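Long-range contacts in exoribonuclease II, mitochondrial (Candida glabrata, PDB 6F3H), which degrades RNA from the 3' end in mitochondria, as the nuclease component of the mtEXO RNA degradosome: residues A379-V384 with P472-N477; G433-S438 with D448-V453. The protein carries 1 engineered substitution. One frame throughout, in Å; residues are numbered along the deposited sequence.

Interaction 1 (A379-V384 with P472-N477)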
loop_
_atom_site.group_PDB
_atom_site.type_symbol
_atom_site.label_atom_id
_atom_site.label_comp_id
_atom_site.label_asym_id
_atom_site.label_seq_id
_atom_site.Cartn_x
_atom_site.Cartn_y
_atom_site.Cartn_z
ATOM N N ALA A 379 -26.799 -4.792 4.962
ATOM C CA ALA A 379 -26.355 -6.146 5.243
ATOM C C ALA A 379 -26.320 -6.351 6.745
ATOM O O ALA A 379 -26.071 -5.412 7.509
ATOM C CB ALA A 379 -24.970 -6.412 4.656
HETATM N N MSE A 380 -26.608 -7.588 7.157
HETATM C CA MSE A 380 -26.612 -8.001 8.567
HETATM C C MSE A 380 -26.134 -9.450 8.687
HETATM O O MSE A 380 -26.522 -10.305 7.888
HETATM C CB MSE A 380 -28.007 -7.855 9.187
HETATM C CG MSE A 380 -28.531 -6.419 9.218
HETATM SE SE MSE A 380 -27.821 -5.512 10.786
HETATM C CE MSE A 380 -29.285 -4.294 11.275
ATOM N N PRO A 381 -25.308 -9.730 9.713
ATOM C CA PRO A 381 -24.574 -11.013 9.792
ATOM C C PRO A 381 -25.379 -12.146 10.414
ATOM O O PRO A 381 -24.922 -12.834 11.323
ATOM C CB PRO A 381 -23.370 -10.639 10.658
ATOM C CG PRO A 381 -23.906 -9.583 11.582
ATOM C CD PRO A 381 -24.935 -8.807 10.804
ATOM N N THR A 382 -26.542 -12.421 9.836
ATOM C CA THR A 382 -27.492 -13.348 10.438
ATOM C C THR A 382 -26.927 -14.757 10.606
ATOM O O THR A 382 -27.583 -15.611 11.209
ATOM C CB THR A 382 -28.776 -13.404 9.605
ATOM N N ILE A 383 -25.709 -15.005 10.127
ATOM C CA ILE A 383 -25.054 -16.276 10.413
ATOM C C ILE A 383 -24.729 -16.284 11.905
ATOM O O ILE A 383 -23.841 -15.552 12.347
ATOM C CB ILE A 383 -23.798 -16.474 9.560
ATOM N N VAL A 384 -25.490 -17.064 12.690
ATOM C CA VAL A 384 -25.330 -17.153 14.153
ATOM C C VAL A 384 -25.286 -18.611 14.688
ATOM O O VAL A 384 -24.434 -18.991 15.523
ATOM C CB VAL A 384 -26.454 -16.349 14.853
ATOM N N PRO A 472 -18.845 -4.381 6.618
ATOM C CA PRO A 472 -19.992 -3.482 6.857
ATOM C C PRO A 472 -20.057 -2.997 8.300
ATOM O O PRO A 472 -19.505 -3.608 9.211
ATOM C CB PRO A 472 -21.219 -4.342 6.524
ATOM C CG PRO A 472 -20.706 -5.550 5.838
ATOM C CD PRO A 472 -19.258 -5.722 6.169
ATOM N N LYS A 473 -20.790 -1.898 8.512
ATOM C CA LYS A 473 -20.924 -1.371 9.868
ATOM C C LYS A 473 -21.549 -2.401 10.776
ATOM O O LYS A 473 -21.105 -2.585 11.910
ATOM C CB LYS A 473 -21.775 -0.099 9.895
ATOM N N SER A 474 -22.583 -3.086 10.292
ATOM C CA SER A 474 -23.291 -4.046 11.131
ATOM C C SER A 474 -22.354 -5.116 11.660
ATOM O O SER A 474 -22.346 -5.416 12.856
ATOM C CB SER A 474 -24.417 -4.693 10.340
ATOM O OG SER A 474 -23.883 -5.593 9.401
ATOM N N PHE A 475 -21.548 -5.695 10.783
ATOM C CA PHE A 475 -20.614 -6.731 11.194
ATOM C C PHE A 475 -19.553 -6.189 12.134
ATOM O O PHE A 475 -19.007 -6.939 12.953
ATOM C CB PHE A 475 -19.932 -7.324 9.963
ATOM C CG PHE A 475 -20.836 -8.146 9.090
ATOM C CD1 PHE A 475 -22.045 -7.647 8.647
ATOM C CD2 PHE A 475 -20.442 -9.400 8.663
ATOM C CE1 PHE A 475 -22.868 -8.398 7.843
ATOM C CE2 PHE A 475 -21.257 -10.158 7.855
ATOM C CZ PHE A 475 -22.468 -9.661 7.439
ATOM N N CYS A 476 -19.242 -4.898 12.031
ATOM C CA CYS A 476 -18.202 -4.335 12.881
ATOM C C CYS A 476 -18.685 -4.174 14.316
ATOM O O CYS A 476 -17.943 -4.453 15.264
ATOM C CB CYS A 476 -17.719 -2.991 12.317
ATOM S SG CYS A 476 -16.692 -3.046 10.789
ATOM N N ASN A 477 -19.923 -3.727 14.490
ATOM C CA ASN A 477 -20.488 -3.575 15.822
ATOM C C ASN A 477 -20.530 -4.904 16.546
ATOM O O ASN A 477 -20.221 -4.980 17.741
ATOM C CB ASN A 477 -21.878 -2.976 15.697
ATOM C CG ASN A 477 -21.830 -1.485 15.536
ATOM O OD1 ASN A 477 -20.927 -0.831 16.064
ATOM N ND2 ASN A 477 -22.768 -0.936 14.766
#

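Interaction 2 (G433-S438 with D448-V453)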
loop_
_atom_site.group_PDB
_atom_site.type_symbol
_atom_site.label_atom_id
_atom_site.label_comp_id
_atom_site.label_asym_id
_atom_site.label_seq_id
_atom_site.Cartn_x
_atom_site.Cartn_y
_atom_site.Cartn_z
ATOM N N GLY A 433 -16.280 -15.508 11.940
ATOM C CA GLY A 433 -17.439 -16.269 12.372
ATOM C C GLY A 433 -18.760 -15.847 11.758
ATOM O O GLY A 433 -19.676 -16.663 11.658
ATOM N N LEU A 434 -18.889 -14.592 11.334
ATOM C CA LEU A 434 -20.209 -14.121 10.907
ATOM C C LEU A 434 -20.620 -14.631 9.530
ATOM O O LEU A 434 -21.711 -14.279 9.054
ATOM C CB LEU A 434 -20.277 -12.591 10.961
ATOM C CG LEU A 434 -19.889 -12.011 12.330
ATOM C CD1 LEU A 434 -18.493 -11.561 12.301
ATOM C CD2 LEU A 434 -20.737 -10.839 12.778
ATOM N N PHE A 435 -19.802 -15.481 8.909
ATOM C CA PHE A 435 -20.017 -15.937 7.553
ATOM C C PHE A 435 -20.151 -17.452 7.467
ATOM O O PHE A 435 -19.328 -18.182 8.035
ATOM C CB PHE A 435 -18.856 -15.506 6.657
ATOM C CG PHE A 435 -18.689 -14.029 6.576
ATOM C CD1 PHE A 435 -19.621 -13.248 5.914
ATOM C CD2 PHE A 435 -17.593 -13.415 7.136
ATOM C CE1 PHE A 435 -19.469 -11.876 5.835
ATOM C CE2 PHE A 435 -17.439 -12.039 7.053
ATOM C CZ PHE A 435 -18.378 -11.273 6.407
ATOM N N PRO A 436 -21.114 -17.944 6.689
ATOM C CA PRO A 436 -21.246 -19.396 6.493
ATOM C C PRO A 436 -19.970 -20.078 6.055
ATOM O O PRO A 436 -19.789 -21.275 6.316
ATOM C CB PRO A 436 -22.339 -19.490 5.421
ATOM C CG PRO A 436 -23.197 -18.290 5.702
ATOM C CD PRO A 436 -22.238 -17.200 6.097
ATOM N N GLU A 437 -19.063 -19.357 5.410
ATOM C CA GLU A 437 -17.843 -19.992 4.938
ATOM C C GLU A 437 -16.950 -20.462 6.072
ATOM O O GLU A 437 -16.041 -21.256 5.822
ATOM C CB GLU A 437 -17.056 -19.047 4.037
ATOM C CG GLU A 437 -17.545 -18.991 2.582
ATOM C CD GLU A 437 -18.717 -18.038 2.351
ATOM O OE1 GLU A 437 -19.207 -17.951 1.196
ATOM O OE2 GLU A 437 -19.178 -17.410 3.330
ATOM N N SER A 438 -17.159 -19.967 7.296
ATOM C CA SER A 438 -16.309 -20.384 8.405
ATOM C C SER A 438 -16.438 -21.868 8.685
ATOM O O SER A 438 -15.477 -22.507 9.123
ATOM C CB SER A 438 -16.674 -19.595 9.656
ATOM O OG SER A 438 -18.081 -19.474 9.772
ATOM N N ASP A 448 -20.546 -16.096 -0.538
ATOM C CA ASP A 448 -21.171 -14.968 0.140
ATOM C C ASP A 448 -20.835 -13.632 -0.503
ATOM O O ASP A 448 -19.679 -13.362 -0.841
ATOM C CB ASP A 448 -20.741 -14.939 1.612
ATOM C CG ASP A 448 -21.449 -13.850 2.419
ATOM O OD1 ASP A 448 -21.290 -12.651 2.080
ATOM O OD2 ASP A 448 -22.146 -14.182 3.403
ATOM N N ASP A 449 -21.854 -12.773 -0.602
ATOM C CA ASP A 449 -21.670 -11.445 -1.178
ATOM C C ASP A 449 -20.774 -10.599 -0.298
ATOM O O ASP A 449 -19.704 -10.145 -0.721
ATOM C CB ASP A 449 -23.017 -10.734 -1.340
ATOM C CG ASP A 449 -23.874 -11.324 -2.431
ATOM O OD1 ASP A 449 -23.345 -12.094 -3.271
ATOM O OD2 ASP A 449 -25.088 -11.014 -2.431
ATOM N N VAL A 450 -21.202 -10.386 0.944
ATOM C CA VAL A 450 -20.456 -9.504 1.824
ATOM C C VAL A 450 -19.024 -9.973 1.947
ATOM O O VAL A 450 -18.104 -9.162 2.097
ATOM C CB VAL A 450 -21.152 -9.409 3.187
ATOM C CG1 VAL A 450 -20.331 -8.563 4.149
ATOM C CG2 VAL A 450 -22.535 -8.825 2.997
ATOM N N LEU A 451 -18.797 -11.269 1.848
ATOM C CA LEU A 451 -17.427 -11.709 2.008
ATOM C C LEU A 451 -16.609 -11.425 0.760
ATOM O O LEU A 451 -15.484 -10.926 0.857
ATOM C CB LEU A 451 -17.395 -13.190 2.349
ATOM C CG LEU A 451 -15.987 -13.759 2.468
ATOM C CD1 LEU A 451 -15.299 -13.118 3.671
ATOM C CD2 LEU A 451 -16.039 -15.274 2.623
ATOM N N ARG A 452 -17.166 -11.717 -0.415
ATOM C CA ARG A 452 -16.466 -11.409 -1.655
ATOM C C ARG A 452 -16.119 -9.934 -1.724
ATOM O O ARG A 452 -15.001 -9.555 -2.089
ATOM C CB ARG A 452 -17.338 -11.761 -2.849
ATOM C CG ARG A 452 -17.567 -13.207 -3.166
ATOM C CD ARG A 452 -18.387 -13.271 -4.471
ATOM N NE ARG A 452 -19.259 -12.095 -4.671
ATOM C CZ ARG A 452 -19.002 -11.053 -5.475
ATOM N NH1 ARG A 452 -19.875 -10.054 -5.560
ATOM N NH2 ARG A 452 -17.874 -10.990 -6.180
ATOM N N VAL A 453 -17.084 -9.083 -1.393
ATOM C CA VAL A 453 -16.838 -7.651 -1.415
ATOM C C VAL A 453 -15.725 -7.295 -0.450
ATOM O O VAL A 453 -14.818 -6.519 -0.771
ATOM C CB VAL A 453 -18.127 -6.903 -1.062
ATOM C CG1 VAL A 453 -17.847 -5.419 -0.974
ATOM C CG2 VAL A 453 -19.176 -7.224 -2.062
#

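Interaction 1 (A379-V384 with P472-N477)
An irregular chain, residues 379-384, passes the first turn of the helix starting at Lys-473, with Met-380 CA 5.8 Å from Ser-474 CA and Pro-381 CA 6.0 Å from Phe-475 CA. Pro-381 is the centre of an inverse gamma turn, closed by a weak bond from Thr-382 N to Met-380 O, so the chain bends just where its proline ring meets the helix. Pro-472 occupies the N-cap position of that helix. The contact thus ties the loop between helix 369-378 and strand 390-391 to the N-terminal end of helix 473-479 in the RNB domain, at the surface and away from the magnesium site.

The main apolar contact is a CH-pi contact between Pro-381 and Phe-475. Pro-381 CB sits 3.4 Å from the centroid of the Phe-475 ring and only 9° off its normal, which places it over the middle of one face. Pro-381 CG is farther off, toward CD1 of the ring. The two side chains run past each other in opposite directions, so the proline lies over the ring face, antiparallel to the phenylalanine side chain. Phe-475 has CG anti to its carbonyl carbon, beside the backbone N, and this carries the ring tip toward the 379-384 chain. The carbonyl carbon of Ala-379 lies near the ring plane, at its edge, while Ala-379 CB makes a looser apolar contact with CE1. Outside the two segments, Leu-434 touches both Pro-381 and Phe-475, and Val-450 of helix 449-456 touches Ala-379 and Phe-475.

Ser-474 OG takes the crowded position between backbone N and carbonyl carbon and donates to Ala-379 O at 2.9 Å, from 46° above the carbonyl plane. Selenomethionine Met-380, bent at chi2 and chi3, brings SE to 3.5 Å from Ser-474 CB.

Interaction 2 (G433-S438 with D448-V453)
Phe-435 is the first residue of 433-438 to reach helix 449-456: its CA lies 7.4 Å from Leu-451 CA, and its CB points toward 448-453. Leu-451 CD1 sits over one ring face, offset toward the rim and 4.1 Å from Phe-435 CE2. Val-450 CG1 instead meets the ring edge in plane, 3.8 Å from Phe-435 CE1. Asp-448 OD2 is also at the edge, near CD1, with the carboxylate plane turned 83° from the ring. Pro-436 adds a marginal touch of CD on the same oxygen.

This buried contact packs the loop after strand 421-429 onto the N-terminal turn of helix 449-456 in the RNB domain. Asp-448 is its N-cap, and Asp-448 OD1 accepts from Leu-451 N at 2.9 Å, met from above the carboxylate plane. Glu-437, bent at chi2, then reaches the residue that caps. Glu-437 OE1 uses its syn lone pair to accept from Asp-448 N at 2.9 Å, a bent bond of 131°, and also accepts from Ser-447 N. The Glu-437 carboxyl end meets Leu-451 CD2 tip to tip, and Glu-437 OE2 lies 4.4 Å from Asp-448 OD2, a like-charge pair that the nearby helix start may ease. Ser-438 turns back on its own segment, with N and OG both donating to Phe-435 O.

In the fold
From the N terminus, the chain leaves helix 369-378 and enters 379-384, the first half of interaction 1. It then runs through strands 410-416 and 421-429 to 433-438, and only nine residues separate this segment from 448-453, so interaction 2 closes a short loop leading into helix 449-456. The start of helix 473-479 finally closes the longer loop of interaction 1, with 87 residues between its segments, within which interaction 2 is nested. Their centres lie about 10 Å apart. The rings of Phe-435 and Phe-475 meet with planes at about 30°, and Val-450 touches Pro-472, joining the two helix starts to each other and to the chain following helix 369-378.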